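ThiJ/pfpI family protein (Bacillus anthracis, PDB 3EFE) is of unknown function but belongs to the DJ-1/PfpI family, whose members include chaperones, proteases and glyoxalase-like enzymes. Local coordinates at residues T5-Y11 against E73-I79; E20-I25 against I79-G83. All coordinates share one frame. Residue numbers count along the deposited sequence, not the author numbering.

The two contacts have centres about 13 Å apart and share I79 on strand 77-80. Contact 1 pairs this strand with its neighbour 8-11 inside the central sheet. Contact 2 packs helix 18-30, the next element after strand 8-11, on the C-terminal end of strand 77-80 and on the segment P81-G82 that follows. Along the chain the order is 5-11, 20-25, 73-79, 79-83, so the two contacts cross. They also touch directly, since L10 packs on Y21 and P81. Together they join sheet, helix and the segment after the strand; most of the touching residues are buried. L59 of the second subunit reaches both L10 and Y21, so this corner also meets the dimer partner.

Contact 1 (T5-Y11 against E73-I79); sequences TKKAFLY and ESKDLLI
Strands 8-11 and 77-79 run parallel, with axes 4.6 Å apart at closest approach and N-to-C directions 19° apart. They are neighbours in the middle of the sheet of the DJ-1/PfpI alpha/beta fold. The register pairs A8 with L77, F9 with L78 and L10 with I79, at CA-CA distances of 4.4, 4.7 and 4.7 Å. The backbone hydrogen bonds alternate as in any parallel pair: L77 N to K7 O 2.9 Å, F9 N to L77 O 2.6 Å, I79 N to F9 O 2.8 Å and Y11 N to I79 O 3.1 Å. Ahead of strand 77-79, E73 to D76 form a type II turn. D76 N is hydrogen-bonded to E73 O at 2.9 Å, and K75 takes positive phi (64°). T5 OG1 donates to K75 O at 3.0 Å, and K7 N makes a weak hydrogen bond to D76 OD1 at 3.4 Å. A water joins K6 N (2.9 Å) to D76 OD1 (3.2 Å).

A8, L10, L77 and I79 point to one face of the sheet. Helix 18-30 covers L10, L77 and I79 there, and A8 touches L41. L10 (t, p) brings CD1 to 3.4 Å from I79 CG2, and A8 CB lies 4.0 Å from L77 CD2. F9 and L78 point to the opposite face, where I98 of helix 92-104 meets L78. F9 CB is 3.7 Å from L78 CD1. With chi1 in m, the F9 ring turns back along the strand, and D76 OD2 sits at its edge, 3.9 Å from F9 CE2.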
loop_
_atom_site.group_PDB
_atom_site.type_symbol
_atom_site.label_atom_id
_atom_site.label_comp_id
_atom_site.label_asym_id
_atom_site.label_seq_id
_atom_site.Cartn_x
_atom_site.Cartn_y
_atom_site.Cartn_z
ATOM N N THR D 5 22.353 0.959 7.390
ATOM C CA THR D 5 21.313 -0.025 7.811
ATOM C C THR D 5 21.456 -1.381 7.134
ATOM O O THR D 5 21.561 -1.454 5.906
ATOM C CB THR D 5 19.899 0.535 7.499
ATOM O OG1 THR D 5 19.731 1.773 8.211
ATOM C CG2 THR D 5 18.758 -0.486 7.813
ATOM N N LYS D 6 21.428 -2.445 7.938
ATOM C CA LYS D 6 21.715 -3.799 7.451
ATOM C C LYS D 6 20.471 -4.685 7.405
ATOM O O LYS D 6 20.355 -5.512 6.505
ATOM C CB LYS D 6 22.850 -4.446 8.263
ATOM C CG LYS D 6 24.207 -3.815 7.938
ATOM C CD LYS D 6 25.440 -4.611 8.445
ATOM C CE LYS D 6 26.655 -4.445 7.510
ATOM N NZ LYS D 6 26.826 -5.669 6.594
ATOM N N LYS D 7 19.523 -4.515 8.327
ATOM C CA LYS D 7 18.249 -5.265 8.245
ATOM C C LYS D 7 17.044 -4.342 8.334
ATOM O O LYS D 7 17.156 -3.251 8.825
ATOM C CB LYS D 7 18.205 -6.353 9.308
ATOM C CG LYS D 7 19.553 -7.082 9.360
ATOM C CD LYS D 7 19.450 -8.481 9.887
ATOM C CE LYS D 7 20.787 -9.200 9.712
ATOM N NZ LYS D 7 21.916 -8.510 10.476
ATOM N N ALA D 8 15.934 -4.765 7.758
ATOM C CA ALA D 8 14.683 -4.061 7.811
ATOM C C ALA D 8 13.660 -5.065 8.258
ATOM O O ALA D 8 13.555 -6.115 7.713
ATOM C CB ALA D 8 14.308 -3.445 6.479
ATOM N N PHE D 9 12.977 -4.723 9.336
ATOM C CA PHE D 9 11.892 -5.543 9.906
ATOM C C PHE D 9 10.556 -4.881 9.723
ATOM O O PHE D 9 10.437 -3.689 9.931
ATOM C CB PHE D 9 12.137 -5.773 11.390
ATOM C CG PHE D 9 13.381 -6.575 11.656
ATOM C CD1 PHE D 9 13.411 -7.935 11.375
ATOM C CD2 PHE D 9 14.495 -5.977 12.158
ATOM C CE1 PHE D 9 14.500 -8.683 11.615
ATOM C CE2 PHE D 9 15.672 -6.740 12.394
ATOM C CZ PHE D 9 15.635 -8.116 12.103
ATOM N N LEU D 10 9.548 -5.650 9.304
ATOM C CA LEU D 10 8.189 -5.156 9.377
ATOM C C LEU D 10 7.443 -6.006 10.371
ATOM O O LEU D 10 7.208 -7.206 10.172
ATOM C CB LEU D 10 7.537 -5.224 7.996
ATOM C CG LEU D 10 6.054 -4.848 7.910
ATOM C CD1 LEU D 10 5.852 -3.310 8.059
ATOM C CD2 LEU D 10 5.382 -5.490 6.681
ATOM N N TYR D 11 6.984 -5.389 11.428
ATOM C CA TYR D 11 6.044 -6.073 12.348
ATOM C C TYR D 11 4.697 -6.345 11.700
ATOM O O TYR D 11 3.990 -5.406 11.260
ATOM C CB TYR D 11 5.943 -5.267 13.642
ATOM C CG TYR D 11 5.102 -5.907 14.721
ATOM C CD1 TYR D 11 5.445 -7.146 15.276
ATOM C CD2 TYR D 11 3.978 -5.252 15.211
ATOM C CE1 TYR D 11 4.647 -7.715 16.287
ATOM C CE2 TYR D 11 3.221 -5.785 16.211
ATOM C CZ TYR D 11 3.541 -7.032 16.737
ATOM O OH TYR D 11 2.715 -7.557 17.725
ATOM N N GLU D 73 19.238 -4.013 16.378
ATOM C CA GLU D 73 20.636 -3.605 16.514
ATOM C C GLU D 73 20.754 -2.177 16.032
ATOM O O GLU D 73 19.845 -1.676 15.364
ATOM C CB GLU D 73 21.563 -4.512 15.687
ATOM C CG GLU D 73 22.046 -5.793 16.401
ATOM C CD GLU D 73 22.530 -6.901 15.401
ATOM O OE1 GLU D 73 22.982 -6.565 14.265
ATOM O OE2 GLU D 73 22.437 -8.118 15.740
ATOM N N SER D 74 21.869 -1.521 16.382
ATOM C CA SER D 74 22.011 -0.115 16.098
ATOM C C SER D 74 21.839 -0.073 14.612
ATOM O O SER D 74 22.320 -0.953 13.892
ATOM C CB SER D 74 23.386 0.441 16.522
ATOM O OG SER D 74 23.369 1.886 16.706
ATOM N N LYS D 75 21.109 0.925 14.157
ATOM C CA LYS D 75 20.836 1.135 12.733
ATOM C C LYS D 75 20.019 0.061 11.951
ATOM O O LYS D 75 19.874 0.221 10.723
ATOM C CB LYS D 75 22.108 1.409 11.989
ATOM C CG LYS D 75 23.095 2.339 12.664
ATOM C CD LYS D 75 22.520 3.605 13.321
ATOM C CE LYS D 75 23.672 4.448 14.029
ATOM N NZ LYS D 75 24.678 3.628 14.876
ATOM N N ASP D 76 19.463 -0.982 12.612
ATOM C CA ASP D 76 18.476 -1.850 11.941
ATOM C C ASP D 76 17.285 -0.944 11.682
ATOM O O ASP D 76 17.225 0.159 12.201
ATOM C CB ASP D 76 18.093 -3.089 12.786
ATOM C CG ASP D 76 19.150 -4.273 12.679
ATOM O OD1 ASP D 76 19.953 -4.219 11.715
ATOM O OD2 ASP D 76 19.150 -5.246 13.513
ATOM N N LEU D 77 16.364 -1.381 10.848
ATOM C CA LEU D 77 15.079 -0.662 10.644
ATOM C C LEU D 77 13.936 -1.528 11.126
ATOM O O LEU D 77 13.821 -2.699 10.709
ATOM C CB LEU D 77 14.843 -0.211 9.161
ATOM C CG LEU D 77 13.429 0.397 8.779
ATOM C CD1 LEU D 77 13.163 1.842 9.344
ATOM C CD2 LEU D 77 13.251 0.347 7.213
ATOM N N LEU D 78 13.099 -0.940 11.985
ATOM C CA LEU D 78 11.819 -1.566 12.417
ATOM C C LEU D 78 10.603 -0.728 12.035
ATOM O O LEU D 78 10.423 0.335 12.558
ATOM C CB LEU D 78 11.782 -1.784 13.922
ATOM C CG LEU D 78 10.539 -2.467 14.517
ATOM C CD1 LEU D 78 10.301 -3.884 13.999
ATOM C CD2 LEU D 78 10.619 -2.419 16.071
ATOM N N ILE D 79 9.797 -1.245 11.082
ATOM C CA ILE D 79 8.529 -0.636 10.641
ATOM C C ILE D 79 7.294 -1.106 11.514
ATOM O O ILE D 79 6.970 -2.323 11.633
ATOM C CB ILE D 79 8.229 -0.907 9.120
ATOM C CG1 ILE D 79 9.414 -0.490 8.274
ATOM C CG2 ILE D 79 6.921 -0.188 8.644
ATOM C CD1 ILE D 79 9.558 -1.229 6.916
HETATM O O HOH W 1 22.107 -2.078 10.777
#

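Contact 2 (E20-I25 against I79-G83); sequences EYGYLI and ILPGG
I79 (m, t) lies under helix 18-30 and overlaps the side chains of Y21, L24 and I25. This is helix-on-sheet packing in the DJ-1/PfpI alpha/beta fold, at the C-terminal end of strand 77-80. The helix is kinked at Y23 and L24, whose N atoms have no hydrogen bond to the turn before. I25 N is still hydrogen-bonded to Y21 O at 3.0 Å. I79 CD1 is 3.6 Å from I25 CG2, I79 CG1 is 4.0 Å from L24 CD2, and I79 CG2 is 4.3 Å from Y21 CB. L24 (t, p) also touches F172 and V176 of helix 169-179.

After the strand the chain extends through P81 and G82. Y21 has chi1 in p, and its ring carbon CD2 meets P81 CB at 3.7 Å. E20 and P81 are the nearest backbone pair, with CA atoms 6.3 Å apart. E20 (m, t) stretches past P81 to the backbone of this extended segment. Its side chain also touches C112, just after strand 107-111. A buried glutamate next to a cysteine is consistent with the active-site pocket of this family, though a catalytic role here is only inferred. Glycine suits position 82: a CB there would clash with the carboxylate. G82 N donates to E20 OE1 at 3.0 Å.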
loop_
_atom_site.group_PDB
_atom_site.type_symbol
_atom_site.label_atom_id
_atom_site.label_comp_id
_atom_site.label_asym_id
_atom_site.label_seq_id
_atom_site.Cartn_x
_atom_site.Cartn_y
_atom_site.Cartn_z
ATOM N N GLU D 20 -0.366 1.549 4.445
ATOM C CA GLU D 20 0.485 2.409 5.289
ATOM C C GLU D 20 1.983 2.060 5.093
ATOM O O GLU D 20 2.849 2.934 5.205
ATOM C CB GLU D 20 0.041 2.379 6.738
ATOM C CG GLU D 20 -1.198 3.201 6.935
ATOM C CD GLU D 20 -1.735 3.192 8.273
ATOM O OE1 GLU D 20 -1.129 2.565 9.183
ATOM O OE2 GLU D 20 -2.788 3.875 8.441
ATOM N N TYR D 21 2.263 0.824 4.729
ATOM C CA TYR D 21 3.663 0.312 4.588
ATOM C C TYR D 21 4.040 -0.049 3.174
ATOM O O TYR D 21 5.186 -0.285 2.952
ATOM C CB TYR D 21 4.009 -0.874 5.546
ATOM C CG TYR D 21 3.043 -1.956 5.388
ATOM C CD1 TYR D 21 3.109 -2.814 4.295
ATOM C CD2 TYR D 21 1.919 -2.048 6.239
ATOM C CE1 TYR D 21 2.126 -3.755 4.094
ATOM C CE2 TYR D 21 0.978 -2.997 6.033
ATOM C CZ TYR D 21 1.085 -3.845 4.995
ATOM O OH TYR D 21 0.139 -4.771 4.789
ATOM N N GLY D 22 3.119 0.014 2.217
ATOM C CA GLY D 22 3.331 -0.537 0.883
ATOM C C GLY D 22 4.439 0.064 0.023
ATOM O O GLY D 22 5.203 -0.649 -0.577
ATOM N N TYR D 23 4.443 1.386 -0.076
ATOM C CA TYR D 23 5.515 2.180 -0.656
ATOM C C TYR D 23 6.868 1.883 -0.019
ATOM O O TYR D 23 7.876 1.611 -0.716
ATOM C CB TYR D 23 5.214 3.658 -0.442
ATOM C CG TYR D 23 4.047 4.310 -1.246
ATOM C CD1 TYR D 23 4.074 4.356 -2.622
ATOM C CD2 TYR D 23 2.971 4.925 -0.591
ATOM C CE1 TYR D 23 3.098 4.964 -3.323
ATOM C CE2 TYR D 23 1.927 5.524 -1.304
ATOM C CZ TYR D 23 2.016 5.546 -2.669
ATOM O OH TYR D 23 1.044 6.135 -3.431
ATOM N N LEU D 24 6.918 1.959 1.303
ATOM C CA LEU D 24 8.196 1.814 1.975
ATOM C C LEU D 24 8.812 0.449 1.745
ATOM O O LEU D 24 9.938 0.333 1.313
ATOM C CB LEU D 24 8.046 2.106 3.485
ATOM C CG LEU D 24 9.315 2.136 4.336
ATOM C CD1 LEU D 24 10.492 3.040 3.666
ATOM C CD2 LEU D 24 8.977 2.579 5.741
ATOM N N ILE D 25 8.060 -0.599 2.031
ATOM C CA ILE D 25 8.602 -1.940 1.943
ATOM C C ILE D 25 8.993 -2.417 0.500
ATOM O O ILE D 25 9.951 -3.173 0.305
ATOM C CB ILE D 25 7.718 -2.978 2.733
ATOM C CG1 ILE D 25 6.344 -3.173 2.096
ATOM C CG2 ILE D 25 7.743 -2.640 4.176
ATOM C CD1 ILE D 25 5.722 -4.549 2.390
ATOM N N ILE D 79 9.797 -1.245 11.082
ATOM C CA ILE D 79 8.529 -0.636 10.641
ATOM C C ILE D 79 7.294 -1.106 11.514
ATOM O O ILE D 79 6.970 -2.323 11.633
ATOM C CB ILE D 79 8.229 -0.907 9.120
ATOM C CG1 ILE D 79 9.414 -0.490 8.274
ATOM C CG2 ILE D 79 6.921 -0.188 8.644
ATOM C CD1 ILE D 79 9.558 -1.229 6.916
ATOM N N LEU D 80 6.606 -0.133 12.096
ATOM C CA LEU D 80 5.350 -0.436 12.779
ATOM C C LEU D 80 4.164 0.216 12.065
ATOM O O LEU D 80 3.952 1.413 12.162
ATOM C CB LEU D 80 5.393 -0.038 14.236
ATOM C CG LEU D 80 6.745 -0.237 14.936
ATOM C CD1 LEU D 80 6.748 0.703 16.170
ATOM C CD2 LEU D 80 7.012 -1.724 15.221
ATOM N N PRO D 81 3.354 -0.600 11.380
ATOM C CA PRO D 81 2.134 -0.150 10.751
ATOM C C PRO D 81 0.986 0.078 11.752
ATOM O O PRO D 81 1.028 -0.441 12.874
ATOM C CB PRO D 81 1.761 -1.299 9.820
ATOM C CG PRO D 81 2.449 -2.418 10.312
ATOM C CD PRO D 81 3.565 -2.023 11.211
ATOM N N GLY D 82 0.013 0.895 11.339
ATOM C CA GLY D 82 -1.271 0.954 11.960
ATOM C C GLY D 82 -2.057 -0.331 11.887
ATOM O O GLY D 82 -1.725 -1.278 11.126
ATOM N N GLY D 83 -3.097 -0.327 12.705
ATOM C CA GLY D 83 -4.133 -1.356 12.748
ATOM C C GLY D 83 -4.991 -1.073 13.966
ATOM O O GLY D 83 -4.769 -0.079 14.703
#